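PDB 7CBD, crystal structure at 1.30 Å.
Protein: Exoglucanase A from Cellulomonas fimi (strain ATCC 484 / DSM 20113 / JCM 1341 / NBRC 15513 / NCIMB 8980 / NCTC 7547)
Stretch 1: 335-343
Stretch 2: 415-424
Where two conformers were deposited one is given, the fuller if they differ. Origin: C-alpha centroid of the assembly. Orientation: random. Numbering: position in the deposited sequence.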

ATOM      1  N   CYS A 335       1.823   0.925 -11.776  1.00  7.34           N
ATOM      2  CA  CYS A 335       0.489   0.555 -12.233  1.00  7.10           C
ATOM      3  C   CYS A 335       0.476  -0.859 -12.807  1.00  6.28           C
ATOM      4  O   CYS A 335       0.976  -1.097 -13.916  1.00  6.96           O
ATOM      5  CB  CYS A 335      -0.086   1.555 -13.230  1.00  7.24           C
ATOM      6  SG  CYS A 335      -1.828   1.175 -13.484  1.00  7.91           S
ATOM      7  N   ASN A 336      -0.138  -1.784 -12.064  1.00  6.85           N
ATOM      8  CA  ASN A 336      -0.330  -3.167 -12.486  1.00  6.75           C
ATOM      9  C   ASN A 336       0.914  -3.771 -13.138  1.00  5.75           C
ATOM     10  O   ASN A 336       0.807  -4.362 -14.221  1.00  6.33           O
ATOM     11  CB  ASN A 336      -1.485  -3.252 -13.489  1.00  7.81           C
ATOM     12  CG  ASN A 336      -2.794  -2.713 -12.940  1.00  7.55           C
ATOM     13  OD1 ASN A 336      -3.157  -2.963 -11.786  1.00  7.26           O
ATOM     14  ND2 ASN A 336      -3.524  -1.977 -13.776  1.00  7.30           N
ATOM     15  N   PRO A 337       2.099  -3.672 -12.536  1.00  5.87           N
ATOM     16  CA  PRO A 337       3.282  -4.247 -13.190  1.00  6.55           C
ATOM     17  C   PRO A 337       3.130  -5.745 -13.401  1.00  6.18           C
ATOM     18  O   PRO A 337       2.691  -6.479 -12.514  1.00  7.34           O
ATOM     19  CB  PRO A 337       4.415  -3.942 -12.208  1.00  6.24           C
ATOM     20  CG  PRO A 337       3.736  -3.809 -10.885  1.00  7.19           C
ATOM     21  CD  PRO A 337       2.423  -3.152 -11.196  1.00  7.13           C
ATOM     22  N   LEU A 338       3.525  -6.200 -14.585  1.00  6.42           N
ATOM     23  CA  LEU A 338       3.411  -7.613 -14.911  1.00  7.00           C
ATOM     24  C   LEU A 338       4.263  -8.465 -13.980  1.00  7.41           C
ATOM     25  O   LEU A 338       5.395  -8.110 -13.640  1.00  7.94           O
ATOM     26  CB  LEU A 338       3.859  -7.839 -16.353  1.00  7.58           C
ATOM     27  CG  LEU A 338       2.743  -7.592 -17.372  1.00  6.99           C
ATOM     28  CD1 LEU A 338       3.314  -7.357 -18.759  1.00  7.40           C
ATOM     29  CD2 LEU A 338       1.751  -8.746 -17.386  1.00  7.75           C
ATOM     30  N   GLY A 339       3.706  -9.604 -13.570  1.00  7.88           N
ATOM     31  CA  GLY A 339       4.458 -10.635 -12.882  1.00  8.16           C
ATOM     32  C   GLY A 339       4.475 -10.552 -11.371  1.00  7.06           C
ATOM     33  O   GLY A 339       5.036 -11.446 -10.726  1.00  8.10           O
ATOM     34  N   ALA A 340       3.862  -9.530 -10.783  1.00  6.62           N
ATOM     35  CA  ALA A 340       3.882  -9.376  -9.333  1.00  7.00           C
ATOM     36  C   ALA A 340       3.133 -10.523  -8.655  1.00  6.65           C
ATOM     37  O   ALA A 340       2.192 -11.101  -9.214  1.00  7.90           O
ATOM     38  CB  ALA A 340       3.240  -8.046  -8.950  1.00  7.48           C
ATOM     39  N   GLY A 341       3.574 -10.853  -7.437  1.00  6.94           N
ATOM     40  CA  GLY A 341       2.943 -11.888  -6.649  1.00  6.43           C
ATOM     41  C   GLY A 341       2.637 -11.405  -5.242  1.00  5.74           C
ATOM     42  O   GLY A 341       3.240 -10.459  -4.737  1.00  5.95           O
ATOM     43  N   ILE A 342       1.675 -12.085  -4.614  1.00  5.77           N
ATOM     44  CA  ILE A 342       1.322 -11.803  -3.227  1.00  5.54           C
ATOM     45  C   ILE A 342       2.529 -12.037  -2.325  1.00  5.32           C
ATOM     46  O   ILE A 342       3.339 -12.943  -2.563  1.00  6.67           O
ATOM     47  CB  ILE A 342       0.116 -12.675  -2.832  1.00  6.32           C
ATOM     48  CG1 ILE A 342      -1.145 -12.163  -3.536  1.00  6.96           C
ATOM     49  CG2 ILE A 342      -0.085 -12.721  -1.332  1.00  7.50           C
ATOM     50  CD1 ILE A 342      -2.351 -13.078  -3.416  1.00  8.51           C
ATOM     51  N   GLY A 343       2.667 -11.209  -1.297  1.00  5.82           N
ATOM     52  CA  GLY A 343       3.753 -11.317  -0.337  1.00  6.11           C
ATOM     53  C   GLY A 343       3.347 -11.983   0.963  1.00  6.19           C
ATOM     54  O   GLY A 343       2.416 -12.799   1.012  1.00  6.58           O
ATOM     55  N   TRP A 415     -12.213  -5.681 -10.108  1.00  9.69           N
ATOM     56  CA  TRP A 415     -11.566  -6.987 -10.082  1.00 10.29           C
ATOM     57  C   TRP A 415     -10.794  -7.232 -11.371  1.00  9.73           C
ATOM     58  O   TRP A 415     -11.332  -7.076 -12.474  1.00 10.27           O
ATOM     59  CB  TRP A 415     -12.595  -8.097  -9.886  1.00 10.73           C
ATOM     60  CG  TRP A 415     -11.911  -9.374  -9.600  1.00 10.96           C
ATOM     61  CD1 TRP A 415     -11.688 -10.406 -10.468  1.00 11.94           C
ATOM     62  CD2 TRP A 415     -11.284  -9.738  -8.370  1.00  8.90           C
ATOM     63  NE1 TRP A 415     -10.978 -11.398  -9.844  1.00 12.76           N
ATOM     64  CE2 TRP A 415     -10.715 -11.011  -8.555  1.00  9.98           C
ATOM     65  CE3 TRP A 415     -11.157  -9.114  -7.120  1.00  9.37           C
ATOM     66  CZ2 TRP A 415     -10.035 -11.672  -7.547  1.00 10.72           C
ATOM     67  CZ3 TRP A 415     -10.479  -9.778  -6.119  1.00  9.70           C
ATOM     68  CH2 TRP A 415      -9.930 -11.046  -6.339  1.00  9.67           C
ATOM     69  N   PHE A 416      -9.537  -7.638 -11.232  1.00  8.83           N
ATOM     70  CA  PHE A 416      -8.626  -7.827 -12.358  1.00  9.04           C
ATOM     71  C   PHE A 416      -8.301  -9.318 -12.427  1.00  8.66           C
ATOM     72  O   PHE A 416      -7.378  -9.799 -11.767  1.00  8.65           O
ATOM     73  CB  PHE A 416      -7.383  -6.974 -12.123  1.00  9.21           C
ATOM     74  CG  PHE A 416      -6.520  -6.773 -13.343  1.00  8.27           C
ATOM     75  CD1 PHE A 416      -5.515  -5.820 -13.320  1.00  8.41           C
ATOM     76  CD2 PHE A 416      -6.697  -7.523 -14.501  1.00  8.59           C
ATOM     77  CE1 PHE A 416      -4.699  -5.620 -14.417  1.00  8.07           C
ATOM     78  CE2 PHE A 416      -5.877  -7.319 -15.614  1.00  8.97           C
ATOM     79  CZ  PHE A 416      -4.882  -6.369 -15.571  1.00  9.05           C
ATOM     80  N   GLU A 417      -9.056 -10.036 -13.266  1.00  9.76           N
ATOM     81  CA  GLU A 417      -9.054 -11.497 -13.254  1.00  9.98           C
ATOM     82  C   GLU A 417      -7.663 -12.080 -13.476  1.00  9.99           C
ATOM     83  O   GLU A 417      -7.181 -12.892 -12.675  1.00  9.36           O
ATOM     84  CB  GLU A 417     -10.018 -12.008 -14.323  1.00 10.38           C
ATOM     85  CG  GLU A 417     -10.264 -13.511 -14.266  1.00 10.49           C
ATOM     86  CD  GLU A 417     -11.248 -13.909 -13.180  1.00  9.94           C
ATOM     87  OE1 GLU A 417     -11.742 -13.011 -12.466  1.00 11.56           O
ATOM     88  OE2 GLU A 417     -11.534 -15.116 -13.036  1.00 10.34           O
ATOM     89  N   GLU A 418      -7.014 -11.682 -14.577  0.61 10.35           N
ATOM     90  CA  GLU A 418      -5.715 -12.246 -14.935  0.61 11.17           C
ATOM     91  C   GLU A 418      -4.659 -11.873 -13.912  0.61  9.39           C
ATOM     92  O   GLU A 418      -3.796 -12.693 -13.568  0.61  9.52           O
ATOM     93  CB  GLU A 418      -5.292 -11.743 -16.315  0.61 13.57           C
ATOM     94  CG  GLU A 418      -6.252 -12.099 -17.427  0.61 15.78           C
ATOM     95  CD  GLU A 418      -7.130 -10.938 -17.820  0.61 16.49           C
ATOM     96  OE1 GLU A 418      -7.706 -10.298 -16.911  0.61 14.79           O
ATOM     97  OE2 GLU A 418      -7.233 -10.670 -19.037  0.61 19.04           O
ATOM     98  N   GLN A 419      -4.711 -10.635 -13.424  1.00  8.76           N
ATOM     99  CA  GLN A 419      -3.740 -10.183 -12.443  1.00  7.51           C
ATOM    100  C   GLN A 419      -3.848 -10.989 -11.156  1.00  7.37           C
ATOM    101  O   GLN A 419      -2.828 -11.373 -10.576  1.00  8.03           O
ATOM    102  CB  GLN A 419      -3.945  -8.702 -12.165  1.00  7.09           C
ATOM    103  CG  GLN A 419      -2.960  -8.132 -11.170  1.00  8.30           C
ATOM    104  CD  GLN A 419      -3.292  -6.705 -10.816  1.00  7.86           C
ATOM    105  OE1 GLN A 419      -4.373  -6.427 -10.302  1.00  8.36           O
ATOM    106  NE2 GLN A 419      -2.375  -5.782 -11.113  1.00  8.50           N
ATOM    107  N   PHE A 420      -5.072 -11.277 -10.703  1.00  7.73           N
ATOM    108  CA  PHE A 420      -5.207 -12.068  -9.485  1.00  7.16           C
ATOM    109  C   PHE A 420      -4.665 -13.479  -9.675  1.00  7.12           C
ATOM    110  O   PHE A 420      -4.033 -14.025  -8.767  1.00  8.13           O
ATOM    111  CB  PHE A 420      -6.649 -12.108  -8.990  1.00  8.60           C
ATOM    112  CG  PHE A 420      -6.791 -12.723  -7.624  1.00  7.24           C
ATOM    113  CD1 PHE A 420      -6.224 -12.117  -6.508  1.00  7.89           C
ATOM    114  CD2 PHE A 420      -7.476 -13.912  -7.449  1.00  7.18           C
ATOM    115  CE1 PHE A 420      -6.349 -12.674  -5.256  1.00  8.08           C
ATOM    116  CE2 PHE A 420      -7.604 -14.473  -6.186  1.00  7.07           C
ATOM    117  CZ  PHE A 420      -7.043 -13.853  -5.092  1.00  7.51           C
ATOM    118  N   VAL A 421      -4.899 -14.083 -10.842  1.00  8.05           N
ATOM    119  CA  VAL A 421      -4.318 -15.394 -11.124  1.00  7.37           C
ATOM    120  C   VAL A 421      -2.803 -15.342 -10.965  1.00  7.13           C
ATOM    121  O   VAL A 421      -2.199 -16.182 -10.284  1.00  8.21           O
ATOM    122  CB  VAL A 421      -4.737 -15.868 -12.525  1.00  8.53           C
ATOM    123  CG1 VAL A 421      -3.888 -17.049 -12.980  1.00  9.93           C
ATOM    124  CG2 VAL A 421      -6.208 -16.231 -12.539  1.00  8.79           C
ATOM    125  N   THR A 422      -2.168 -14.342 -11.585  1.00  7.43           N
ATOM    126  CA  THR A 422      -0.717 -14.204 -11.493  1.00  7.46           C
ATOM    127  C   THR A 422      -0.275 -13.919 -10.063  1.00  6.82           C
ATOM    128  O   THR A 422       0.719 -14.486  -9.591  1.00  7.26           O
ATOM    129  CB  THR A 422      -0.257 -13.093 -12.432  1.00  8.34           C
ATOM    130  OG1 THR A 422      -0.545 -13.481 -13.778  1.00  8.87           O
ATOM    131  CG2 THR A 422       1.237 -12.831 -12.292  1.00  8.81           C
ATOM    132  N   LEU A 423      -1.006 -13.047  -9.357  1.00  7.09           N
ATOM    133  CA  LEU A 423      -0.648 -12.707  -7.982  1.00  6.35           C
ATOM    134  C   LEU A 423      -0.613 -13.944  -7.098  1.00  6.55           C
ATOM    135  O   LEU A 423       0.272 -14.079  -6.242  1.00  7.14           O
ATOM    136  CB  LEU A 423      -1.641 -11.698  -7.410  1.00  7.09           C
ATOM    137  CG  LEU A 423      -1.448 -10.248  -7.846  1.00  6.84           C
ATOM    138  CD1 LEU A 423      -2.650  -9.424  -7.416  1.00  7.70           C
ATOM    139  CD2 LEU A 423      -0.163  -9.673  -7.264  1.00  7.93           C
ATOM    140  N   VAL A 424      -1.570 -14.857  -7.282  1.00  7.11           N
ATOM    141  CA  VAL A 424      -1.614 -16.070  -6.472  1.00  7.23           C
ATOM    142  C   VAL A 424      -0.548 -17.064  -6.923  1.00  6.72           C
ATOM    143  O   VAL A 424       0.189 -17.623  -6.103  1.00  8.19           O
ATOM    144  CB  VAL A 424      -3.030 -16.673  -6.493  1.00  7.79           C
ATOM    145  CG1 VAL A 424      -3.070 -17.991  -5.727  1.00  9.64           C
ATOM    146  CG2 VAL A 424      -4.025 -15.692  -5.903  1.00  8.00           C
TER
HETATM  147  O   HOH W   1       0.464  -6.546 -11.000  1.00  8.29           O

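An irregular segment packs along one flank of a helix's first turns in this contact, held by a polar anchor at one end, a single backbone hydrogen bond near the other, and apolar side-chain contacts toward the same end. The example illustrates a general principle: a strand-less, helix-less segment can be positioned against a helix when a few directional bonds set its position and nonpolar surface fills the space between.

The helix runs from Glu 417, with Phe 416 at the N-cap position, and its first turn is closed by the bond from Phe 420 N to Phe 416 O (2.9 Å). The partner segment draws closer as it proceeds: the CA atoms of Asn 336 and Gln 419 lie 7.8 Å apart, those of Gly 339 and Thr 422 6.4 Å, and those of Gly 341 and Leu 423 just 3.9 Å. At the wide end, side chains must span the gap. Gln 419, extended through t rotamers at chi1 and chi2, donates from NE2 to Asn 336 OD1 at 3.0 Å. The same amide nitrogen also gives a hydrogen bond to water 1 (NE2 to water O, 2.9 Å), which in turn donates to Pro 337 O (water O to carbonyl O, 2.7 Å), so one amide group reaches two successive residues. Beside this anchor, Asn 336 CG approaches CE1 of Phe 416 at 3.8 Å, at the ring edge.

Between the two ends, a type II turn from Pro 337 to Ala 340 redirects the chain. Gly 339 occupies its third position with phi near 91°, where a CB would be jammed against the preceding carbonyl oxygen. Its bare CA lies 3.9 Å from Thr 422 CG2.

At the narrow end, backbone meets backbone. Ile 342 N donates to Leu 423 O at 2.9 Å with a nearly straight angle of 173°, while weaker CA-H...O contacts run in both directions: Leu 423 CA to Ala 340 O and Gly 341 CA to Leu 423 O, each 3.5 Å. Leu 423 thus offers its carbonyl and its CA to the segment, and its side chain adds apolar contact, CD2 lying 4.1 Å from Ala 340 CB and CB lying 3.9 Å from Ile 342 CG1. Ile 342 extends the nonpolar patch through CD1, which sits 4.0 Å from Val 424 CG2 and 4.4 Å from Phe 420 CE1. Packing of these hydrocarbon groups, all in buried residues, adds nonpolar contact alongside the backbone bond.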